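Local coordinates for protein PA0821 (Pseudomonas aeruginosa, PDB 7DRG) that is probably the immunity protein (antitoxin) that protects Pseudomonas aeruginosa against a type VI secretion effector with a putative VRR-NUC nuclease domain, at residues S285-Y290 with K329-E334; G273-I278 with A348-D353. One frame throughout, in Å; residues are numbered along the deposited sequence.

Contact 1. Residues S285-Y290 with K329-E334; sequences SRPAPY and KRLDVE
Arg286 and Leu331 bring the two backbones to 6.3 Å between their CA atoms, where the approach to helix 288-297, with Pro287 at its N-cap, runs past a type I turn from Lys329 to Asp332; Asp332 N closes that turn on Lys329 O. The long arm of Arg286 reaches across. Its CD lies 3.5 Å from Arg330 O, and a bend at chi3 (-72°) turns NE off the line of the chain. Val333 CG1 sits over one face of the guanidinium, offset toward the rim, 3.6 Å from Arg286 NH1. The same NH1 comes within 3.3 Å of Asp332 O, which approaches obliquely. The charge has its salt-bridge partner two residues back, Arg286 NH2 meeting Asp284 OD2, while Asp332 turns its carboxylate to Arg301 and Asn294.

Deeper in, Leu331 spreads its two methyls over the start of the helix. CD1 reaches Tyr290 CB at 4.0 Å, while CD2 faces Pro287 CD at 4.2 Å, the two side chains crossing at about a right angle. Leu331 CD1 also lies over a face of the Arg330 guanidinium, offset toward its rim; Arg330 NE hydrogen-bonds to Pro206 O.

The approach to the helix and the turn thus meet through Leu331 and the Arg286 side chain, apolar contacts lying beside an arginine whose charge is met by Asp284, outside the contact.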
ATOM      1  N   SER B 285      -2.330  -3.508 -13.390  1.00 31.37           N
ATOM      2  CA  SER B 285      -2.255  -4.461 -12.288  1.00 30.34           C
ATOM      3  C   SER B 285      -3.428  -5.435 -12.241  1.00 31.65           C
ATOM      4  O   SER B 285      -3.404  -6.362 -11.423  1.00 31.28           O
ATOM      5  CB  SER B 285      -2.183  -3.711 -10.963  1.00 33.56           C
ATOM      6  OG  SER B 285      -3.378  -2.983 -10.761  1.00 36.73           O
ATOM      7  N   ARG B 286      -4.450  -5.248 -13.068  1.00 26.73           N
ATOM      8  CA  ARG B 286      -5.627  -6.121 -13.051  1.00 28.25           C
ATOM      9  C   ARG B 286      -5.392  -7.353 -13.923  1.00 26.10           C
ATOM     10  O   ARG B 286      -5.025  -7.209 -15.098  1.00 29.02           O
ATOM     11  CB  ARG B 286      -6.854  -5.364 -13.543  1.00 27.86           C
ATOM     12  CG  ARG B 286      -7.183  -4.138 -12.699  1.00 27.75           C
ATOM     13  CD  ARG B 286      -8.162  -3.174 -13.394  1.00 31.99           C
ATOM     14  NE  ARG B 286      -7.535  -2.456 -14.509  1.00 40.12           N
ATOM     15  CZ  ARG B 286      -8.087  -1.404 -15.117  1.00 45.87           C
ATOM     16  NH1 ARG B 286      -9.269  -0.950 -14.714  1.00 50.20           N
ATOM     17  NH2 ARG B 286      -7.461  -0.797 -16.126  1.00 45.63           N
ATOM     18  N   PRO B 287      -5.611  -8.566 -13.403  1.00 24.62           N
ATOM     19  CA  PRO B 287      -5.413  -9.774 -14.227  1.00 27.56           C
ATOM     20  C   PRO B 287      -6.419  -9.840 -15.368  1.00 25.63           C
ATOM     21  O   PRO B 287      -7.627  -9.716 -15.150  1.00 25.41           O
ATOM     22  CB  PRO B 287      -5.627 -10.925 -13.234  1.00 27.35           C
ATOM     23  CG  PRO B 287      -5.509 -10.307 -11.871  1.00 27.26           C
ATOM     24  CD  PRO B 287      -5.987  -8.894 -12.017  1.00 23.95           C
ATOM     25  N   ALA B 288      -5.915 -10.055 -16.586  1.00 27.30           N
ATOM     26  CA  ALA B 288      -6.798 -10.094 -17.750  1.00 25.28           C
ATOM     27  C   ALA B 288      -7.929 -11.114 -17.632  1.00 24.46           C
ATOM     28  O   ALA B 288      -9.074 -10.764 -17.974  1.00 25.38           O
ATOM     29  CB  ALA B 288      -5.978 -10.345 -19.027  1.00 24.72           C
ATOM     30  N   PRO B 289      -7.711 -12.357 -17.184  1.00 22.78           N
ATOM     31  CA  PRO B 289      -8.860 -13.273 -17.105  1.00 22.38           C
ATOM     32  C   PRO B 289      -9.906 -12.804 -16.103  1.00 23.78           C
ATOM     33  O   PRO B 289     -11.108 -12.966 -16.346  1.00 23.72           O
ATOM     34  CB  PRO B 289      -8.223 -14.617 -16.709  1.00 26.27           C
ATOM     35  CG  PRO B 289      -6.774 -14.481 -17.059  1.00 26.35           C
ATOM     36  CD  PRO B 289      -6.450 -13.036 -16.831  1.00 23.52           C
ATOM     37  N   TYR B 290      -9.487 -12.192 -14.995  1.00 22.39           N
ATOM     38  CA  TYR B 290     -10.463 -11.716 -14.018  1.00 23.99           C
ATOM     39  C   TYR B 290     -11.226 -10.509 -14.545  1.00 22.41           C
ATOM     40  O   TYR B 290     -12.414 -10.346 -14.250  1.00 23.71           O
ATOM     41  CB  TYR B 290      -9.787 -11.345 -12.700  1.00 19.57           C
ATOM     42  CG  TYR B 290      -9.087 -12.447 -11.919  1.00 19.84           C
ATOM     43  CD1 TYR B 290      -8.759 -13.674 -12.491  1.00 21.05           C
ATOM     44  CD2 TYR B 290      -8.749 -12.240 -10.578  1.00 21.33           C
ATOM     45  CE1 TYR B 290      -8.102 -14.659 -11.755  1.00 17.20           C
ATOM     46  CE2 TYR B 290      -8.102 -13.209  -9.842  1.00 19.58           C
ATOM     47  CZ  TYR B 290      -7.781 -14.416 -10.430  1.00 19.81           C
ATOM     48  OH  TYR B 290      -7.137 -15.382  -9.680  1.00 19.79           O
ATOM     49  N   LYS B 329     -15.407  -2.835  -6.901  1.00 21.94           N
ATOM     50  CA  LYS B 329     -15.349  -2.386  -8.287  1.00 26.14           C
ATOM     51  C   LYS B 329     -13.948  -2.441  -8.879  1.00 21.15           C
ATOM     52  O   LYS B 329     -13.745  -1.942  -9.991  1.00 26.74           O
ATOM     53  CB  LYS B 329     -15.867  -0.950  -8.411  1.00 28.48           C
ATOM     54  CG  LYS B 329     -17.186  -0.627  -7.726  1.00 33.01           C
ATOM     55  CD  LYS B 329     -17.464   0.877  -7.871  1.00 39.29           C
ATOM     56  CE  LYS B 329     -18.456   1.403  -6.845  1.00 49.28           C
ATOM     57  NZ  LYS B 329     -19.846   0.938  -7.110  1.00 53.56           N
ATOM     58  N   ARG B 330     -12.982  -3.041  -8.179  1.00 22.07           N
ATOM     59  CA  ARG B 330     -11.576  -2.885  -8.550  1.00 21.31           C
ATOM     60  C   ARG B 330     -11.235  -3.448  -9.926  1.00 25.86           C
ATOM     61  O   ARG B 330     -10.239  -3.020 -10.520  1.00 29.03           O
ATOM     62  CB  ARG B 330     -10.680  -3.535  -7.494  1.00 21.90           C
ATOM     63  CG  ARG B 330     -10.825  -5.035  -7.441  1.00 20.71           C
ATOM     64  CD  ARG B 330     -10.342  -5.634  -6.122  1.00 20.18           C
ATOM     65  NE  ARG B 330     -10.426  -7.087  -6.241  1.00 20.03           N
ATOM     66  CZ  ARG B 330     -11.565  -7.775  -6.203  1.00 21.42           C
ATOM     67  NH1 ARG B 330     -12.721  -7.154  -5.993  1.00 18.72           N
ATOM     68  NH2 ARG B 330     -11.546  -9.091  -6.384  1.00 20.37           N
ATOM     69  N   LEU B 331     -12.022  -4.378 -10.451  1.00 21.54           N
ATOM     70  CA  LEU B 331     -11.728  -4.984 -11.740  1.00 20.55           C
ATOM     71  C   LEU B 331     -12.506  -4.365 -12.899  1.00 26.24           C
ATOM     72  O   LEU B 331     -12.293  -4.761 -14.053  1.00 25.51           O
ATOM     73  CB  LEU B 331     -12.010  -6.491 -11.671  1.00 20.56           C
ATOM     74  CG  LEU B 331     -11.198  -7.306 -10.656  1.00 22.32           C
ATOM     75  CD1 LEU B 331     -11.795  -8.707 -10.463  1.00 22.61           C
ATOM     76  CD2 LEU B 331      -9.764  -7.415 -11.119  1.00 28.77           C
ATOM     77  N   ASP B 332     -13.399  -3.412 -12.626  1.00 25.07           N
ATOM     78  CA  ASP B 332     -14.258  -2.851 -13.664  1.00 26.08           C
ATOM     79  C   ASP B 332     -13.450  -2.106 -14.722  1.00 28.96           C
ATOM     80  O   ASP B 332     -12.482  -1.406 -14.412  1.00 30.00           O
ATOM     81  CB  ASP B 332     -15.280  -1.892 -13.049  1.00 30.76           C
ATOM     82  CG  ASP B 332     -16.386  -2.603 -12.300  1.00 36.42           C
ATOM     83  OD1 ASP B 332     -16.443  -3.851 -12.345  1.00 35.21           O
ATOM     84  OD2 ASP B 332     -17.207  -1.904 -11.669  1.00 33.66           O
ATOM     85  N   VAL B 333     -13.873  -2.251 -15.981  1.00 28.65           N
ATOM     86  CA  VAL B 333     -13.305  -1.536 -17.119  1.00 33.18           C
ATOM     87  C   VAL B 333     -14.453  -1.017 -17.979  1.00 34.42           C
ATOM     88  O   VAL B 333     -15.610  -1.402 -17.808  1.00 37.37           O
ATOM     89  CB  VAL B 333     -12.356  -2.421 -17.959  1.00 30.00           C
ATOM     90  CG1 VAL B 333     -11.175  -2.905 -17.128  1.00 32.14           C
ATOM     91  CG2 VAL B 333     -13.113  -3.592 -18.554  1.00 29.38           C
ATOM     92  N   GLU B 334     -14.120  -0.127 -18.915  1.00 40.71           N
ATOM     93  CA  GLU B 334     -15.113   0.374 -19.860  1.00 37.29           C
ATOM     94  C   GLU B 334     -15.394  -0.662 -20.942  1.00 41.36           C
ATOM     95  O   GLU B 334     -14.498  -1.403 -21.356  1.00 44.00           O
ATOM     96  CB  GLU B 334     -14.643   1.678 -20.513  1.00 45.34           C
ATOM     97  CG  GLU B 334     -14.362   2.817 -19.542  1.00 53.36           C
ATOM     98  CD  GLU B 334     -15.547   3.138 -18.652  1.00 68.43           C
ATOM     99  OE1 GLU B 334     -16.701   3.021 -19.122  1.00 69.49           O
ATOM    100  OE2 GLU B 334     -15.323   3.500 -17.476  1.00 76.44           O
TER

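Contact 2. Residues G273-I278 with A348-D353; sequences GAYPYI and AEPYLD
Tyr277 OH is gripped by two partners: it donates a short 2.6 Å hydrogen bond to Glu349 OE1 and accepts one from a water at 2.8 Å. Both partners lie at the edge of the ring, near its plane. The phenol meets OE1 on the anti side, 35° out of the carboxylate plane, and ring and carboxylate planes stand 69° apart. Glu349 is the first residue past helix 338-348; its side chain bends at chi2 (-52°), which places CD.

The first water also accepts from Ala274 N and donates to Pro350 O, tying both backbones to the phenol. A second water joins Tyr275 OH to Glu349 OE1, to which it donates at 2.8 Å, so this carboxylate oxygen receives two hydrogen bonds.

Tyr275 lies across Pro350 at about a right angle, its OH 3.3 Å from Pro350 CG, while its CE1 rests over a face of the Tyr277 ring, offset toward the rim. Ala274 points its methyl at the facing segment and meets Pro350 CB at 4.1 Å. Farther along, Leu352 CD2 packs 3.5 Å from Gly273 O, a carbonyl oxygen that accepts hydrogen bonds from Trp232 NE1 and Gln271 NE2.

Water thus does much of the polar bridging between the loop that follows strand 267-272 and the chain just past helix 338-348, around one direct phenol-carboxylate bond; donation to Glu349 from both a phenol and a water would be expected to favour its ionised form.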
ATOM      1  N   GLY B 273      -8.542 -18.678 -16.191  1.00 24.22           N
ATOM      2  CA  GLY B 273      -7.119 -18.714 -16.452  1.00 26.16           C
ATOM      3  C   GLY B 273      -6.457 -20.001 -15.984  1.00 24.25           C
ATOM      4  O   GLY B 273      -7.032 -20.821 -15.265  1.00 22.58           O
ATOM      5  N   ALA B 274      -5.191 -20.147 -16.402  1.00 24.93           N
ATOM      6  CA  ALA B 274      -4.433 -21.378 -16.197  1.00 28.80           C
ATOM      7  C   ALA B 274      -3.982 -21.554 -14.758  1.00 28.83           C
ATOM      8  O   ALA B 274      -3.607 -22.665 -14.367  1.00 29.87           O
ATOM      9  CB  ALA B 274      -3.210 -21.394 -17.122  1.00 28.90           C
ATOM     10  N   TYR B 275      -3.991 -20.482 -13.976  1.00 22.65           N
ATOM     11  CA  TYR B 275      -3.595 -20.503 -12.576  1.00 25.77           C
ATOM     12  C   TYR B 275      -4.175 -19.264 -11.915  1.00 23.72           C
ATOM     13  O   TYR B 275      -4.593 -18.332 -12.610  1.00 23.46           O
ATOM     14  CB  TYR B 275      -2.062 -20.533 -12.426  1.00 23.91           C
ATOM     15  CG  TYR B 275      -1.308 -19.656 -13.402  1.00 28.69           C
ATOM     16  CD1 TYR B 275      -1.382 -18.270 -13.337  1.00 28.14           C
ATOM     17  CD2 TYR B 275      -0.502 -20.223 -14.378  1.00 32.56           C
ATOM     18  CE1 TYR B 275      -0.683 -17.472 -14.232  1.00 32.31           C
ATOM     19  CE2 TYR B 275       0.198 -19.442 -15.270  1.00 31.85           C
ATOM     20  CZ  TYR B 275       0.104 -18.069 -15.194  1.00 34.46           C
ATOM     21  OH  TYR B 275       0.808 -17.302 -16.093  1.00 40.26           O
ATOM     22  N   PRO B 276      -4.232 -19.219 -10.585  1.00 21.88           N
ATOM     23  CA  PRO B 276      -4.708 -17.995  -9.932  1.00 18.57           C
ATOM     24  C   PRO B 276      -3.748 -16.837 -10.155  1.00 22.23           C
ATOM     25  O   PRO B 276      -2.532 -17.021 -10.258  1.00 23.32           O
ATOM     26  CB  PRO B 276      -4.791 -18.383  -8.449  1.00 21.14           C
ATOM     27  CG  PRO B 276      -3.856 -19.538  -8.295  1.00 22.52           C
ATOM     28  CD  PRO B 276      -3.958 -20.290  -9.609  1.00 21.77           C
ATOM     29  N   TYR B 277      -4.314 -15.628 -10.222  1.00 21.32           N
ATOM     30  CA  TYR B 277      -3.574 -14.409 -10.543  1.00 22.56           C
ATOM     31  C   TYR B 277      -3.583 -13.453  -9.360  1.00 23.51           C
ATOM     32  O   TYR B 277      -4.655 -13.101  -8.851  1.00 26.10           O
ATOM     33  CB  TYR B 277      -4.176 -13.686 -11.753  1.00 22.46           C
ATOM     34  CG  TYR B 277      -3.852 -14.286 -13.102  1.00 23.26           C
ATOM     35  CD1 TYR B 277      -4.487 -15.438 -13.543  1.00 24.93           C
ATOM     36  CD2 TYR B 277      -2.939 -13.673 -13.954  1.00 30.04           C
ATOM     37  CE1 TYR B 277      -4.196 -15.981 -14.785  1.00 28.49           C
ATOM     38  CE2 TYR B 277      -2.648 -14.205 -15.196  1.00 29.32           C
ATOM     39  CZ  TYR B 277      -3.279 -15.365 -15.605  1.00 27.74           C
ATOM     40  OH  TYR B 277      -2.999 -15.910 -16.844  1.00 29.02           O
ATOM     41  N   ILE B 278      -2.388 -13.027  -8.943  1.00 26.66           N
ATOM     42  CA  ILE B 278      -2.245 -11.973  -7.942  1.00 29.42           C
ATOM     43  C   ILE B 278      -2.535 -10.610  -8.552  1.00 27.92           C
ATOM     44  O   ILE B 278      -3.261  -9.787  -7.979  1.00 26.52           O
ATOM     45  CB  ILE B 278      -0.830 -12.013  -7.334  1.00 38.55           C
ATOM     46  CG1 ILE B 278      -0.631 -13.263  -6.480  1.00 42.07           C
ATOM     47  CG2 ILE B 278      -0.550 -10.750  -6.530  1.00 40.00           C
ATOM     48  CD1 ILE B 278       0.815 -13.488  -6.063  1.00 42.37           C
ATOM     49  N   ALA B 348      -0.584 -12.898 -24.090  1.00 34.72           N
ATOM     50  CA  ALA B 348       0.298 -12.891 -22.935  1.00 40.55           C
ATOM     51  C   ALA B 348      -0.009 -13.972 -21.912  1.00 36.31           C
ATOM     52  O   ALA B 348       0.832 -14.226 -21.043  1.00 41.64           O
ATOM     53  CB  ALA B 348       0.245 -11.523 -22.238  1.00 43.03           C
ATOM     54  N   GLU B 349      -1.173 -14.617 -21.989  1.00 30.70           N
ATOM     55  CA  GLU B 349      -1.527 -15.508 -20.897  1.00 28.93           C
ATOM     56  C   GLU B 349      -1.524 -16.964 -21.339  1.00 32.46           C
ATOM     57  O   GLU B 349      -1.975 -17.280 -22.447  1.00 34.37           O
ATOM     58  CB  GLU B 349      -2.905 -15.156 -20.326  1.00 32.41           C
ATOM     59  CG  GLU B 349      -3.014 -13.717 -19.834  1.00 34.75           C
ATOM     60  CD  GLU B 349      -1.902 -13.333 -18.865  1.00 41.10           C
ATOM     61  OE1 GLU B 349      -1.436 -14.203 -18.097  1.00 34.32           O
ATOM     62  OE2 GLU B 349      -1.481 -12.156 -18.882  1.00 40.64           O
ATOM     63  N   PRO B 350      -1.031 -17.867 -20.490  1.00 33.75           N
ATOM     64  CA  PRO B 350      -0.994 -19.287 -20.858  1.00 34.00           C
ATOM     65  C   PRO B 350      -2.392 -19.856 -21.050  1.00 32.29           C
ATOM     66  O   PRO B 350      -3.344 -19.471 -20.368  1.00 34.08           O
ATOM     67  CB  PRO B 350      -0.283 -19.944 -19.668  1.00 38.49           C
ATOM     68  CG  PRO B 350       0.488 -18.830 -19.020  1.00 41.34           C
ATOM     69  CD  PRO B 350      -0.339 -17.598 -19.218  1.00 34.73           C
ATOM     70  N   TYR B 351      -2.500 -20.793 -21.991  1.00 30.13           N
ATOM     71  CA  TYR B 351      -3.759 -21.438 -22.325  1.00 29.16           C
ATOM     72  C   TYR B 351      -4.068 -22.587 -21.366  1.00 29.58           C
ATOM     73  O   TYR B 351      -3.177 -23.190 -20.763  1.00 31.35           O
ATOM     74  CB  TYR B 351      -3.718 -22.002 -23.750  1.00 34.68           C
ATOM     75  CG  TYR B 351      -3.904 -20.997 -24.871  1.00 34.24           C
ATOM     76  CD1 TYR B 351      -3.157 -19.832 -24.930  1.00 40.26           C
ATOM     77  CD2 TYR B 351      -4.815 -21.246 -25.891  1.00 43.82           C
ATOM     78  CE1 TYR B 351      -3.329 -18.925 -25.971  1.00 45.70           C
ATOM     79  CE2 TYR B 351      -4.990 -20.353 -26.931  1.00 44.07           C
ATOM     80  CZ  TYR B 351      -4.251 -19.195 -26.962  1.00 46.65           C
ATOM     81  OH  TYR B 351      -4.432 -18.311 -27.998  1.00 55.80           O
ATOM     82  N   LEU B 352      -5.353 -22.910 -21.264  1.00 28.43           N
ATOM     83  CA  LEU B 352      -5.768 -24.093 -20.520  1.00 27.91           C
ATOM     84  C   LEU B 352      -5.352 -25.361 -21.253  1.00 32.95           C
ATOM     85  O   LEU B 352      -5.411 -25.435 -22.485  1.00 34.17           O
ATOM     86  CB  LEU B 352      -7.281 -24.097 -20.322  1.00 25.65           C
ATOM     87  CG  LEU B 352      -7.887 -22.902 -19.604  1.00 28.07           C
ATOM     88  CD1 LEU B 352      -9.389 -23.088 -19.514  1.00 30.20           C
ATOM     89  CD2 LEU B 352      -7.259 -22.740 -18.225  1.00 29.70           C
ATOM     90  N   ASP B 353      -4.941 -26.371 -20.491  1.00 27.64           N
ATOM     91  CA  ASP B 353      -4.618 -27.669 -21.071  1.00 32.09           C
ATOM     92  C   ASP B 353      -4.868 -28.749 -20.022  1.00 29.86           C
ATOM     93  O   ASP B 353      -5.425 -28.486 -18.950  1.00 28.57           O
ATOM     94  CB  ASP B 353      -3.183 -27.680 -21.623  1.00 36.44           C
ATOM     95  CG  ASP B 353      -2.126 -27.398 -20.566  1.00 42.16           C
ATOM     96  OD1 ASP B 353      -2.337 -27.701 -19.375  1.00 39.88           O
ATOM     97  OD2 ASP B 353      -1.058 -26.864 -20.936  1.00 50.00           O
TER
HETATM   98  O   HOH W   1      -4.216 -18.090 -18.161  1.00 26.59           O
HETATM   99  O   HOH W   2       0.751 -14.686 -16.412  1.00 50.86           O

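In the fold
Contact 1 is nested inside the chain loop closed by contact 2: segment 273-278 follows strand 267-272, segment 285-290 runs into helix 288-297, segment 329-334 follows helix 321-328, and segment 348-353 comes at the end of helix 338-348. The centres of the two contacts are about 15 Å apart, on the same side of the chain's centre, and they touch directly. Tyr290 OH probably hydrogen-bonds to Tyr277 N at 2.9 Å, and Pro287 CB packs against Tyr277 CB at 3.5 Å. Helix 338-348 connects the two later segments, its Trp341 touching Val333 and Ala288. Together they join the loops that follow helices 321-328 and 338-348 to the chain running from strand 267-272 into helix 288-297.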